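PDB 2ZKT: 2,3-bisphosphoglycerate-independent phosphoglycerate mutase from Pyrococcus horikoshii, which probably interconverts 2-phosphoglycerate and 3-phosphoglycerate in glycolysis, as a metal-dependent phosphoglycerate mutase that needs no 2,3-bisphosphoglycerate. Local coordinates for residues B[10-23]-B[313-327]. Sequence-based numbering, arbitrary orientation.
Sequences IILDGLGDRPIKEL and PKLKAELIERADRMI. With ZN (zinc ion), chain G.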
loop_
_atom_site.group_PDB
_atom_site.type_symbol
_atom_site.label_atom_id
_atom_site.label_comp_id
_atom_site.label_asym_id
_atom_site.label_seq_id
_atom_site.Cartn_x
_atom_site.Cartn_y
_atom_site.Cartn_z
ATOM N N ILE B 10 -6.141 -5.011 17.399
ATOM C CA ILE B 10 -5.101 -4.121 16.897
ATOM C C ILE B 10 -5.628 -2.735 16.512
ATOM O O ILE B 10 -6.541 -2.604 15.685
ATOM C CB ILE B 10 -4.400 -4.801 15.695
ATOM C CG1 ILE B 10 -3.729 -6.096 16.190
ATOM C CG2 ILE B 10 -3.383 -3.862 15.041
ATOM C CD1 ILE B 10 -2.998 -6.852 15.112
ATOM N N ILE B 11 -5.061 -1.700 17.136
ATOM C CA ILE B 11 -5.463 -0.329 16.851
ATOM C C ILE B 11 -4.377 0.481 16.135
ATOM O O ILE B 11 -3.244 0.640 16.634
ATOM C CB ILE B 11 -5.847 0.437 18.144
ATOM C CG1 ILE B 11 -7.115 -0.183 18.766
ATOM C CG2 ILE B 11 -6.061 1.917 17.834
ATOM C CD1 ILE B 11 -8.332 -0.155 17.849
ATOM N N LEU B 12 -4.736 0.986 14.954
ATOM C CA LEU B 12 -3.838 1.815 14.168
ATOM C C LEU B 12 -4.375 3.236 14.357
ATOM O O LEU B 12 -5.249 3.687 13.620
ATOM C CB LEU B 12 -3.886 1.398 12.696
ATOM C CG LEU B 12 -3.638 -0.102 12.470
ATOM C CD1 LEU B 12 -3.454 -0.336 10.988
ATOM C CD2 LEU B 12 -2.402 -0.569 13.234
ATOM N N ASP B 13 -3.851 3.909 15.382
ATOM C CA ASP B 13 -4.250 5.264 15.763
ATOM C C ASP B 13 -4.493 6.211 14.579
ATOM O O ASP B 13 -3.652 6.346 13.683
ATOM C CB ASP B 13 -3.182 5.842 16.707
ATOM C CG ASP B 13 -3.763 6.779 17.751
ATOM O OD1 ASP B 13 -4.088 7.936 17.395
ATOM O OD2 ASP B 13 -3.908 6.350 18.928
ATOM N N GLY B 14 -5.662 6.855 14.586
ATOM C CA GLY B 14 -6.016 7.794 13.526
ATOM C C GLY B 14 -6.095 7.197 12.125
ATOM O O GLY B 14 -5.981 7.917 11.133
ATOM N N LEU B 15 -6.316 5.886 12.041
ATOM C CA LEU B 15 -6.398 5.191 10.754
ATOM C C LEU B 15 -7.305 5.844 9.706
ATOM O O LEU B 15 -6.876 6.124 8.580
ATOM C CB LEU B 15 -6.855 3.747 10.981
ATOM C CG LEU B 15 -6.849 2.839 9.751
ATOM C CD1 LEU B 15 -5.455 2.812 9.119
ATOM C CD2 LEU B 15 -7.276 1.437 10.183
ATOM N N GLY B 16 -8.562 6.087 10.073
ATOM C CA GLY B 16 -9.504 6.685 9.133
ATOM C C GLY B 16 -9.080 8.004 8.506
ATOM O O GLY B 16 -8.426 8.833 9.151
ATOM N N ASP B 17 -9.474 8.214 7.250
ATOM C CA ASP B 17 -9.125 9.442 6.555
ATOM C C ASP B 17 -10.195 9.797 5.521
ATOM O O ASP B 17 -11.261 9.179 5.469
ATOM C CB ASP B 17 -7.759 9.261 5.874
ATOM C CG ASP B 17 -6.931 10.544 5.865
ATOM O OD1 ASP B 17 -7.353 11.538 5.222
ATOM O OD2 ASP B 17 -5.854 10.557 6.514
ATOM N N ARG B 18 -9.916 10.806 4.700
ATOM C CA ARG B 18 -10.843 11.215 3.650
ATOM C C ARG B 18 -10.120 11.081 2.304
ATOM O O ARG B 18 -8.886 11.036 2.254
ATOM C CB ARG B 18 -11.306 12.662 3.882
ATOM C CG ARG B 18 -12.137 12.824 5.153
ATOM C CD ARG B 18 -12.462 14.281 5.464
ATOM N NE ARG B 18 -13.269 14.372 6.679
ATOM C CZ ARG B 18 -13.659 15.507 7.259
ATOM N NH1 ARG B 18 -13.314 16.690 6.744
ATOM N NH2 ARG B 18 -14.416 15.462 8.355
ATOM N N PRO B 19 -10.879 10.998 1.197
ATOM C CA PRO B 19 -10.251 10.867 -0.130
ATOM C C PRO B 19 -9.147 11.918 -0.313
ATOM O O PRO B 19 -9.356 13.099 -0.000
ATOM C CB PRO B 19 -11.422 11.088 -1.094
ATOM C CG PRO B 19 -12.607 10.556 -0.313
ATOM C CD PRO B 19 -12.348 11.111 1.083
ATOM N N ILE B 20 -7.974 11.489 -0.790
ATOM C CA ILE B 20 -6.852 12.409 -1.020
ATOM C C ILE B 20 -6.618 12.513 -2.530
ATOM O O ILE B 20 -6.420 11.497 -3.209
ATOM C CB ILE B 20 -5.528 11.908 -0.380
ATOM C CG1 ILE B 20 -5.731 11.606 1.111
ATOM C CG2 ILE B 20 -4.424 12.974 -0.579
ATOM C CD1 ILE B 20 -5.879 12.827 1.981
ATOM N N LYS B 21 -6.625 13.742 -3.047
ATOM C CA LYS B 21 -6.435 13.975 -4.478
ATOM C C LYS B 21 -5.089 13.456 -4.993
ATOM O O LYS B 21 -5.031 12.813 -6.054
ATOM C CB LYS B 21 -6.580 15.474 -4.795
ATOM C CG LYS B 21 -6.604 15.784 -6.288
ATOM C CD LYS B 21 -6.959 17.245 -6.556
ATOM C CE LYS B 21 -6.968 17.563 -8.053
ATOM N NZ LYS B 21 -5.596 17.551 -8.653
ATOM N N GLU B 22 -4.012 13.708 -4.244
ATOM C CA GLU B 22 -2.692 13.249 -4.674
ATOM C C GLU B 22 -2.582 11.718 -4.649
ATOM O O GLU B 22 -1.610 11.142 -5.154
ATOM C CB GLU B 22 -1.580 13.903 -3.825
ATOM C CG GLU B 22 -1.488 13.456 -2.374
ATOM C CD GLU B 22 -0.483 14.286 -1.565
ATOM O OE1 GLU B 22 -0.736 15.499 -1.356
ATOM O OE2 GLU B 22 0.557 13.730 -1.138
ATOM N N LEU B 23 -3.580 11.053 -4.065
ATOM C CA LEU B 23 -3.571 9.594 -4.031
ATOM C C LEU B 23 -4.659 9.062 -4.964
ATOM O O LEU B 23 -5.187 7.965 -4.761
ATOM C CB LEU B 23 -3.804 9.073 -2.612
ATOM C CG LEU B 23 -2.841 9.584 -1.530
ATOM C CD1 LEU B 23 -3.198 8.907 -0.204
ATOM C CD2 LEU B 23 -1.387 9.299 -1.915
ATOM N N PRO B 313 -0.189 12.660 3.738
ATOM C CA PRO B 313 -0.869 11.484 3.168
ATOM C C PRO B 313 0.047 10.321 2.791
ATOM O O PRO B 313 -0.213 9.166 3.150
ATOM C CB PRO B 313 -1.585 12.060 1.938
ATOM C CG PRO B 313 -1.898 13.444 2.365
ATOM C CD PRO B 313 -0.606 13.884 3.023
ATOM N N LYS B 314 1.109 10.637 2.051
ATOM C CA LYS B 314 2.067 9.622 1.609
ATOM C C LYS B 314 2.748 9.004 2.831
ATOM O O LYS B 314 2.860 7.778 2.948
ATOM C CB LYS B 314 3.118 10.266 0.697
ATOM C CG LYS B 314 2.562 10.933 -0.562
ATOM C CD LYS B 314 2.641 10.003 -1.769
ATOM C CE LYS B 314 2.392 10.764 -3.069
ATOM N NZ LYS B 314 2.552 9.882 -4.264
ATOM N N LEU B 315 3.209 9.862 3.742
ATOM C CA LEU B 315 3.876 9.390 4.950
ATOM C C LEU B 315 2.938 8.483 5.742
ATOM O O LEU B 315 3.344 7.399 6.186
ATOM C CB LEU B 315 4.303 10.579 5.828
ATOM C CG LEU B 315 4.902 10.193 7.190
ATOM C CD1 LEU B 315 6.068 9.226 6.975
ATOM C CD2 LEU B 315 5.365 11.444 7.939
ATOM N N LYS B 316 1.688 8.926 5.917
ATOM C CA LYS B 316 0.703 8.136 6.660
ATOM C C LYS B 316 0.525 6.783 5.969
ATOM O O LYS B 316 0.522 5.741 6.625
ATOM C CB LYS B 316 -0.642 8.877 6.743
ATOM C CG LYS B 316 -1.724 8.133 7.528
ATOM C CD LYS B 316 -2.956 9.030 7.731
ATOM C CE LYS B 316 -4.085 8.298 8.452
ATOM N NZ LYS B 316 -5.218 9.214 8.767
ATOM N N ALA B 317 0.395 6.807 4.640
ATOM C CA ALA B 317 0.239 5.569 3.876
ATOM C C ALA B 317 1.488 4.696 4.093
ATOM O O ALA B 317 1.388 3.476 4.264
ATOM C CB ALA B 317 0.055 5.880 2.376
ATOM N N GLU B 318 2.660 5.334 4.092
ATOM C CA GLU B 318 3.926 4.626 4.300
ATOM C C GLU B 318 3.908 3.942 5.687
ATOM O O GLU B 318 4.339 2.791 5.839
ATOM C CB GLU B 318 5.094 5.629 4.203
ATOM C CG GLU B 318 6.474 5.013 3.962
ATOM C CD GLU B 318 7.029 4.285 5.180
ATOM O OE1 GLU B 318 7.199 4.933 6.243
ATOM O OE2 GLU B 318 7.299 3.065 5.068
ATOM N N LEU B 319 3.394 4.656 6.692
ATOM C CA LEU B 319 3.314 4.100 8.038
ATOM C C LEU B 319 2.285 2.966 8.146
ATOM O O LEU B 319 2.473 2.002 8.885
ATOM C CB LEU B 319 2.961 5.229 9.004
ATOM C CG LEU B 319 4.140 6.196 9.169
ATOM C CD1 LEU B 319 3.754 7.488 9.892
ATOM C CD2 LEU B 319 5.307 5.584 9.948
ATOM N N ILE B 320 1.144 3.122 7.417
ATOM C CA ILE B 320 0.169 2.031 7.431
ATOM C C ILE B 320 0.784 0.759 6.841
ATOM O O ILE B 320 0.419 -0.364 7.182
ATOM C CB ILE B 320 -1.108 2.436 6.651
ATOM C CG1 ILE B 320 -1.867 3.556 7.395
ATOM C CG2 ILE B 320 -2.061 1.225 6.540
ATOM C CD1 ILE B 320 -3.069 4.107 6.600
ATOM N N GLU B 321 1.745 0.970 5.908
ATOM C CA GLU B 321 2.438 -0.175 5.312
ATOM C C GLU B 321 3.366 -0.862 6.323
ATOM O O GLU B 321 3.526 -2.075 6.320
ATOM C CB GLU B 321 3.237 0.297 4.079
ATOM C CG GLU B 321 2.379 0.368 2.801
ATOM C CD GLU B 321 3.221 0.790 1.605
ATOM O OE1 GLU B 321 4.359 0.359 1.496
ATOM O OE2 GLU B 321 2.708 1.515 0.759
ATOM N N ARG B 322 3.989 -0.078 7.202
ATOM C CA ARG B 322 4.863 -0.662 8.218
ATOM C C ARG B 322 3.983 -1.499 9.158
ATOM O O ARG B 322 4.389 -2.562 9.644
ATOM C CB ARG B 322 5.607 0.449 8.985
ATOM C CG ARG B 322 6.721 1.090 8.151
ATOM C CD ARG B 322 7.354 2.305 8.824
ATOM N NE ARG B 322 7.785 2.024 10.196
ATOM C CZ ARG B 322 8.203 2.963 11.046
ATOM N NH1 ARG B 322 8.248 4.238 10.654
ATOM N NH2 ARG B 322 8.556 2.636 12.288
ATOM N N ALA B 323 2.762 -1.019 9.400
ATOM C CA ALA B 323 1.826 -1.742 10.252
ATOM C C ALA B 323 1.441 -3.059 9.567
ATOM O O ALA B 323 1.350 -4.105 10.226
ATOM C CB ALA B 323 0.563 -0.880 10.516
ATOM N N ASP B 324 1.223 -3.023 8.247
ATOM C CA ASP B 324 0.842 -4.251 7.550
ATOM C C ASP B 324 1.906 -5.331 7.726
ATOM O O ASP B 324 1.577 -6.505 7.956
ATOM C CB ASP B 324 0.597 -4.003 6.051
ATOM C CG ASP B 324 -0.241 -5.115 5.405
ATOM O OD1 ASP B 324 -1.405 -5.308 5.838
ATOM O OD2 ASP B 324 0.254 -5.800 4.471
ATOM N N ARG B 325 3.179 -4.944 7.630
ATOM C CA ARG B 325 4.271 -5.907 7.811
ATOM C C ARG B 325 4.256 -6.403 9.262
ATOM O O ARG B 325 4.473 -7.590 9.528
ATOM C CB ARG B 325 5.630 -5.268 7.485
ATOM C CG ARG B 325 5.700 -4.689 6.077
ATOM C CD ARG B 325 7.106 -4.223 5.695
ATOM N NE ARG B 325 7.042 -3.335 4.528
ATOM C CZ ARG B 325 7.099 -2.003 4.594
ATOM N NH1 ARG B 325 7.235 -1.397 5.773
ATOM N NH2 ARG B 325 6.989 -1.272 3.484
ATOM N N MET B 326 4.000 -5.482 10.195
ATOM C CA MET B 326 3.929 -5.834 11.616
ATOM C C MET B 326 2.849 -6.908 11.768
ATOM O O MET B 326 3.056 -7.924 12.442
ATOM C CB MET B 326 3.567 -4.588 12.456
ATOM C CG MET B 326 3.241 -4.878 13.916
ATOM S SD MET B 326 2.699 -3.395 14.834
ATOM C CE MET B 326 0.923 -3.250 14.240
ATOM N N ILE B 327 1.697 -6.681 11.129
ATOM C CA ILE B 327 0.582 -7.633 11.180
ATOM C C ILE B 327 0.976 -8.929 10.470
ATOM O O ILE B 327 0.649 -10.023 10.934
ATOM C CB ILE B 327 -0.685 -7.030 10.514
ATOM C CG1 ILE B 327 -1.207 -5.868 11.382
ATOM C CG2 ILE B 327 -1.765 -8.110 10.328
ATOM C CD1 ILE B 327 -1.853 -4.747 10.595
HETATM ZN ZN ZN G . -5.700 8.318 18.949
#
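The carboxylate of D17 is met by the ammonium group of K316 on the anti side of OD2, 24° out of the carboxylate plane, and the D17 OD2–K316 NZ salt bridge measures 2.7 Å. The other oxygen of D17, OD1, accepts a hydrogen bond from the backbone N of R18 through its anti lone pair, which helps to fix the rotation of the carboxylate. K316 reaches this position because its CG stands anti to the backbone N (chi1 -179°) and the rest of the chain is extended, carrying NZ off the helix into the loop. There K316 NZ also donates to G14 O at 2.8 Å, almost in line with the carbonyl (C=O...N angle 167°), and more weakly to G16 O. One buried ammonium group thus gathers two carbonyls and a carboxylate that probably offsets its charge.

Beyond this polar centre the contact is mostly apolar. L15 CD1 lies 3.7 Å from I320 CD1, the two side chains crossing at about a right angle, and L12 rests both methyls on A323 CB, with CD2 at 4.0 Å. I10 packs against M326 and I327. Near the start of the helix, I20 CG2 lies 3.9 Å from P313 CB, while L23 covers P313 and the aliphatic part of K314. At this exposed end E22 OE2 lies 3.5 Å from K314 CG, without reaching the ammonium group.

Strand 10-12 runs nearly antiparallel to helix 313-327, within the alkaline phosphatase-like fold: the helix covers a central strand of the mixed sheet, and the type II turn at the end of that strand presents D13, which binds zinc together with S60, D346 and H347.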